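Local atomic coordinates of putative adhesin (Bacteroides thetaiotaomicron, PDB entry 4QDG), a protein that probably serves as a lipid-anchored, pilus-associated adhesin of the outer membrane, being a member of the FimB/Mfa2 family of fimbrial anchor proteins. Residues A[250-260]-A[272-283]. Residues are numbered along the deposited sequence; the frame is centred on the assembly and turned at random.
Sequences IPLINYLLMLK and FLDRESEWSMIF. With MG (magnesium ion), chain D.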
loop_
_atom_site.group_PDB
_atom_site.type_symbol
_atom_site.label_atom_id
_atom_site.label_comp_id
_atom_site.label_asym_id
_atom_site.label_seq_id
_atom_site.Cartn_x
_atom_site.Cartn_y
_atom_site.Cartn_z
ATOM N N ILE A 250 18.887 2.219 -6.839
ATOM C CA ILE A 250 18.319 1.223 -7.731
ATOM C C ILE A 250 16.891 1.517 -8.143
ATOM O O ILE A 250 16.148 2.145 -7.382
ATOM C CB ILE A 250 18.362 -0.167 -6.995
ATOM C CG1 ILE A 250 17.565 -0.139 -5.652
ATOM C CG2 ILE A 250 19.802 -0.664 -6.788
ATOM C CD1 ILE A 250 16.864 -1.355 -5.299
ATOM N N PRO A 251 16.454 0.972 -9.303
ATOM C CA PRO A 251 15.025 1.048 -9.633
ATOM C C PRO A 251 14.316 -0.023 -8.787
ATOM O O PRO A 251 14.388 -1.225 -9.069
ATOM C CB PRO A 251 14.986 0.802 -11.152
ATOM C CG PRO A 251 16.307 0.169 -11.498
ATOM C CD PRO A 251 17.204 0.177 -10.311
ATOM N N LEU A 252 13.704 0.437 -7.691
ATOM C CA LEU A 252 13.025 -0.349 -6.674
ATOM C C LEU A 252 12.048 -1.416 -7.237
ATOM O O LEU A 252 12.085 -2.550 -6.767
ATOM C CB LEU A 252 12.269 0.598 -5.707
ATOM C CG LEU A 252 11.368 -0.030 -4.619
ATOM C CD1 LEU A 252 12.164 -0.925 -3.641
ATOM C CD2 LEU A 252 10.686 1.040 -3.837
ATOM N N ILE A 253 11.199 -1.059 -8.213
ATOM C CA ILE A 253 10.172 -1.947 -8.755
ATOM C C ILE A 253 10.807 -3.127 -9.530
ATOM O O ILE A 253 10.420 -4.289 -9.307
ATOM C CB ILE A 253 9.121 -1.164 -9.568
ATOM C CG1 ILE A 253 8.327 -0.275 -8.593
ATOM C CG2 ILE A 253 8.202 -2.114 -10.331
ATOM C CD1 ILE A 253 7.046 0.112 -8.957
ATOM N N ASN A 254 11.824 -2.841 -10.335
ATOM C CA ASN A 254 12.593 -3.838 -11.080
ATOM C C ASN A 254 13.238 -4.872 -10.166
ATOM O O ASN A 254 13.230 -6.055 -10.493
ATOM C CB ASN A 254 13.693 -3.161 -11.902
ATOM C CG ASN A 254 13.184 -2.325 -13.047
ATOM O OD1 ASN A 254 12.003 -1.975 -13.148
ATOM N ND2 ASN A 254 14.094 -1.923 -13.903
ATOM N N TYR A 255 13.772 -4.422 -9.023
ATOM C CA TYR A 255 14.438 -5.275 -8.041
ATOM C C TYR A 255 13.407 -6.157 -7.364
ATOM O O TYR A 255 13.638 -7.344 -7.303
ATOM C CB TYR A 255 15.256 -4.428 -7.036
ATOM C CG TYR A 255 16.670 -4.185 -7.512
ATOM C CD1 TYR A 255 16.924 -3.398 -8.637
ATOM C CD2 TYR A 255 17.748 -4.835 -6.917
ATOM C CE1 TYR A 255 18.219 -3.231 -9.130
ATOM C CE2 TYR A 255 19.041 -4.709 -7.426
ATOM C CZ TYR A 255 19.276 -3.883 -8.518
ATOM O OH TYR A 255 20.558 -3.708 -8.986
ATOM N N LEU A 256 12.216 -5.633 -7.035
ATOM C CA LEU A 256 11.175 -6.462 -6.389
ATOM C C LEU A 256 10.625 -7.508 -7.346
ATOM O O LEU A 256 10.284 -8.605 -6.923
ATOM C CB LEU A 256 10.004 -5.631 -5.813
ATOM C CG LEU A 256 10.339 -4.539 -4.806
ATOM C CD1 LEU A 256 9.098 -3.743 -4.478
ATOM C CD2 LEU A 256 10.968 -5.106 -3.552
ATOM N N LEU A 257 10.534 -7.150 -8.633
ATOM C CA LEU A 257 10.029 -8.039 -9.664
ATOM C C LEU A 257 11.054 -9.157 -9.939
ATOM O O LEU A 257 10.657 -10.154 -10.522
ATOM C CB LEU A 257 9.653 -7.256 -10.951
ATOM C CG LEU A 257 8.422 -6.313 -10.872
ATOM C CD1 LEU A 257 8.253 -5.514 -12.171
ATOM C CD2 LEU A 257 7.130 -7.066 -10.523
HETATM N N MSE A 258 12.330 -9.037 -9.466
HETATM C CA MSE A 258 13.296 -10.151 -9.602
HETATM C C MSE A 258 12.880 -11.282 -8.635
HETATM O O MSE A 258 13.165 -12.442 -8.910
HETATM C CB MSE A 258 14.765 -9.748 -9.359
HETATM C CG MSE A 258 15.331 -8.778 -10.359
HETATM SE SE MSE A 258 16.993 -7.954 -9.630
HETATM C CE MSE A 258 17.270 -6.541 -11.099
ATOM N N LEU A 259 12.158 -10.942 -7.535
ATOM C CA LEU A 259 11.630 -11.956 -6.638
ATOM C C LEU A 259 10.433 -12.652 -7.331
ATOM O O LEU A 259 10.314 -13.871 -7.266
ATOM C CB LEU A 259 11.212 -11.355 -5.277
ATOM C CG LEU A 259 10.536 -12.340 -4.296
ATOM C CD1 LEU A 259 11.551 -13.340 -3.773
ATOM C CD2 LEU A 259 9.917 -11.605 -3.124
ATOM N N LYS A 260 9.562 -11.873 -7.999
ATOM C CA LYS A 260 8.421 -12.427 -8.712
ATOM C C LYS A 260 8.873 -13.386 -9.816
ATOM O O LYS A 260 8.361 -14.493 -9.893
ATOM C CB LYS A 260 7.554 -11.326 -9.300
ATOM C CG LYS A 260 6.160 -11.813 -9.716
ATOM C CD LYS A 260 5.666 -11.115 -10.975
ATOM C CE LYS A 260 6.231 -11.747 -12.235
ATOM N NZ LYS A 260 5.739 -11.045 -13.447
ATOM N N PHE A 272 1.287 -8.826 -8.135
ATOM C CA PHE A 272 2.367 -9.097 -7.179
ATOM C C PHE A 272 2.657 -7.818 -6.369
ATOM O O PHE A 272 2.732 -7.871 -5.128
ATOM C CB PHE A 272 3.631 -9.582 -7.947
ATOM C CG PHE A 272 4.876 -9.729 -7.114
ATOM C CD1 PHE A 272 5.025 -10.800 -6.238
ATOM C CD2 PHE A 272 5.893 -8.775 -7.178
ATOM C CE1 PHE A 272 6.175 -10.925 -5.444
ATOM C CE2 PHE A 272 7.037 -8.902 -6.392
ATOM C CZ PHE A 272 7.174 -9.985 -5.541
ATOM N N LEU A 273 2.782 -6.668 -7.064
ATOM C CA LEU A 273 3.052 -5.393 -6.380
ATOM C C LEU A 273 1.881 -4.946 -5.505
ATOM O O LEU A 273 2.114 -4.239 -4.515
ATOM C CB LEU A 273 3.410 -4.286 -7.358
ATOM C CG LEU A 273 4.676 -4.495 -8.191
ATOM C CD1 LEU A 273 4.706 -3.506 -9.351
ATOM C CD2 LEU A 273 5.951 -4.386 -7.311
ATOM N N ASP A 274 0.626 -5.367 -5.858
ATOM C CA ASP A 274 -0.547 -5.034 -5.044
ATOM C C ASP A 274 -0.786 -6.057 -3.950
ATOM O O ASP A 274 -1.066 -5.644 -2.833
ATOM C CB ASP A 274 -1.823 -4.878 -5.877
ATOM C CG ASP A 274 -1.782 -3.828 -6.952
ATOM O OD1 ASP A 274 -1.220 -2.752 -6.699
ATOM O OD2 ASP A 274 -2.381 -4.063 -8.041
ATOM N N ARG A 275 -0.666 -7.366 -4.233
ATOM C CA ARG A 275 -0.918 -8.413 -3.215
ATOM C C ARG A 275 0.086 -8.370 -2.050
ATOM O O ARG A 275 -0.285 -8.648 -0.927
ATOM C CB ARG A 275 -0.900 -9.822 -3.820
ATOM C CG ARG A 275 -2.143 -10.178 -4.589
ATOM C CD ARG A 275 -2.124 -11.661 -4.910
ATOM N NE ARG A 275 -3.284 -12.042 -5.706
ATOM C CZ ARG A 275 -4.465 -12.411 -5.206
ATOM N NH1 ARG A 275 -4.643 -12.498 -3.889
ATOM N NH2 ARG A 275 -5.467 -12.721 -6.018
ATOM N N GLU A 276 1.341 -8.074 -2.338
ATOM C CA GLU A 276 2.348 -7.998 -1.306
ATOM C C GLU A 276 2.460 -6.568 -0.798
ATOM O O GLU A 276 2.622 -5.647 -1.591
ATOM C CB GLU A 276 3.717 -8.519 -1.792
ATOM C CG GLU A 276 4.755 -8.571 -0.671
ATOM C CD GLU A 276 4.351 -9.445 0.498
ATOM O OE1 GLU A 276 4.625 -10.667 0.445
ATOM O OE2 GLU A 276 3.741 -8.914 1.457
ATOM N N SER A 277 2.344 -6.379 0.516
ATOM C CA SER A 277 2.425 -5.042 1.120
ATOM C C SER A 277 3.557 -4.936 2.178
ATOM O O SER A 277 3.837 -3.846 2.677
ATOM C CB SER A 277 1.083 -4.675 1.748
ATOM O OG SER A 277 0.777 -5.565 2.814
ATOM N N GLU A 278 4.167 -6.067 2.529
ATOM C CA GLU A 278 5.232 -6.158 3.517
ATOM C C GLU A 278 6.453 -6.646 2.806
ATOM O O GLU A 278 6.460 -7.766 2.320
ATOM C CB GLU A 278 4.832 -7.063 4.711
ATOM C CG GLU A 278 3.716 -6.500 5.593
ATOM C CD GLU A 278 3.986 -5.234 6.398
ATOM O OE1 GLU A 278 5.169 -4.950 6.697
ATOM O OE2 GLU A 278 3.003 -4.543 6.763
ATOM N N TRP A 279 7.442 -5.753 2.627
ATOM C CA TRP A 279 8.663 -6.029 1.877
ATOM C C TRP A 279 9.888 -5.899 2.735
ATOM O O TRP A 279 9.941 -5.038 3.620
ATOM C CB TRP A 279 8.780 -5.028 0.719
ATOM C CG TRP A 279 7.573 -4.932 -0.175
ATOM C CD1 TRP A 279 6.541 -4.046 -0.070
ATOM C CD2 TRP A 279 7.335 -5.684 -1.372
ATOM N NE1 TRP A 279 5.648 -4.233 -1.095
ATOM C CE2 TRP A 279 6.112 -5.226 -1.918
ATOM C CE3 TRP A 279 8.013 -6.743 -2.011
ATOM C CZ2 TRP A 279 5.571 -5.759 -3.098
ATOM C CZ3 TRP A 279 7.473 -7.274 -3.176
ATOM C CH2 TRP A 279 6.263 -6.784 -3.702
ATOM N N SER A 280 10.909 -6.705 2.445
ATOM C CA SER A 280 12.185 -6.611 3.147
ATOM C C SER A 280 13.300 -6.853 2.164
ATOM O O SER A 280 13.161 -7.677 1.248
ATOM C CB SER A 280 12.268 -7.524 4.368
ATOM O OG SER A 280 12.284 -8.901 4.049
HETATM N N MSE A 281 14.356 -6.049 2.265
HETATM C CA MSE A 281 15.478 -6.155 1.340
HETATM C C MSE A 281 16.791 -6.073 2.083
HETATM O O MSE A 281 17.054 -5.082 2.759
HETATM C CB MSE A 281 15.418 -5.066 0.276
HETATM C CG MSE A 281 14.127 -5.023 -0.502
HETATM SE SE MSE A 281 14.167 -3.510 -1.735
HETATM C CE MSE A 281 15.290 -4.309 -3.142
ATOM N N ILE A 282 17.619 -7.101 1.935
ATOM C CA ILE A 282 18.927 -7.147 2.583
ATOM C C ILE A 282 20.006 -6.923 1.532
ATOM O O ILE A 282 20.090 -7.676 0.562
ATOM C CB ILE A 282 19.180 -8.450 3.389
ATOM C CG1 ILE A 282 18.033 -8.697 4.409
ATOM C CG2 ILE A 282 20.546 -8.376 4.085
ATOM C CD1 ILE A 282 18.032 -10.060 5.018
ATOM N N PHE A 283 20.809 -5.875 1.739
ATOM C CA PHE A 283 21.950 -5.547 0.900
ATOM C C PHE A 283 23.219 -5.905 1.683
ATOM O O PHE A 283 23.337 -5.564 2.864
ATOM C CB PHE A 283 21.927 -4.064 0.478
ATOM C CG PHE A 283 20.744 -3.664 -0.382
ATOM C CD1 PHE A 283 19.526 -3.316 0.194
ATOM C CD2 PHE A 283 20.857 -3.606 -1.766
ATOM C CE1 PHE A 283 18.433 -2.947 -0.602
ATOM C CE2 PHE A 283 19.766 -3.242 -2.559
ATOM C CZ PHE A 283 18.561 -2.905 -1.970
HETATM MG MG MG D . 1.711 -3.780 -2.374
HETATM O O HOH W 1 0.001 -3.019 -1.301
#
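Leu256 presses its methyl CD1 onto one face of the Trp279 indole, a CH-pi contact 3.9 Å from the centroid of the six-membered ring and only 6° off its normal. Glu276 CG lies against the opposite face, and Phe272 meets the indole in plane at its edge through CE2. The phenyl ring of Phe272 has Lys260 CB over its centre, 3.7 Å from the centroid, with Lys260 CG over the same face, while Leu259 CD2 touches its rim in plane. A chi1 of 172° carries this ring away from its own backbone N and into the hole between Leu256, Leu257, Leu259 and Lys260. Only the aliphatic part of Lys260 packs here: its chain bends at chi2 and chi3, and the ammonium NZ is hydrogen-bonded to Ser269. The Tyr255 ring has Met258 CE against one face and Ile250 CD1 against the opposite one, both offset toward the rim.

Along strand 278-283 the contact passes from Trp279 to Met281 and Phe283. Leu256 CD2 spans Trp279 and selenomethionine Met281, lying 3.7 Å from Trp279 CE3. A bend at chi3 (79°) turns the end of Met281 so that SE rests 3.8 Å from Leu252 CD1 while CE meets Tyr255 CB and, tip to tip, Ile250 CD1. That Ile250 methyl also reaches the edge of Phe283 at CZ, 4.0 Å away. Helix 252-260 runs nearly perpendicular to the strand and packs on Trp279 and Met281, while Ile250, just before the helix, supplies the contact with Phe283.

At the other end, Leu273 turns its side chain to Ile253 and Leu256 but gives its carbonyl O to magnesium at 2.2 Å. Glu276 O, a water and Asn151 OD1 also bind the ion, and Asn151 OD1 accepts the Trp279 NE1 hydrogen bond. The indole thus links the apolar core to the magnesium site, where its N-H probably helps to orient Asn151 OD1 at the turn between helix 269-275 and strand 278-285.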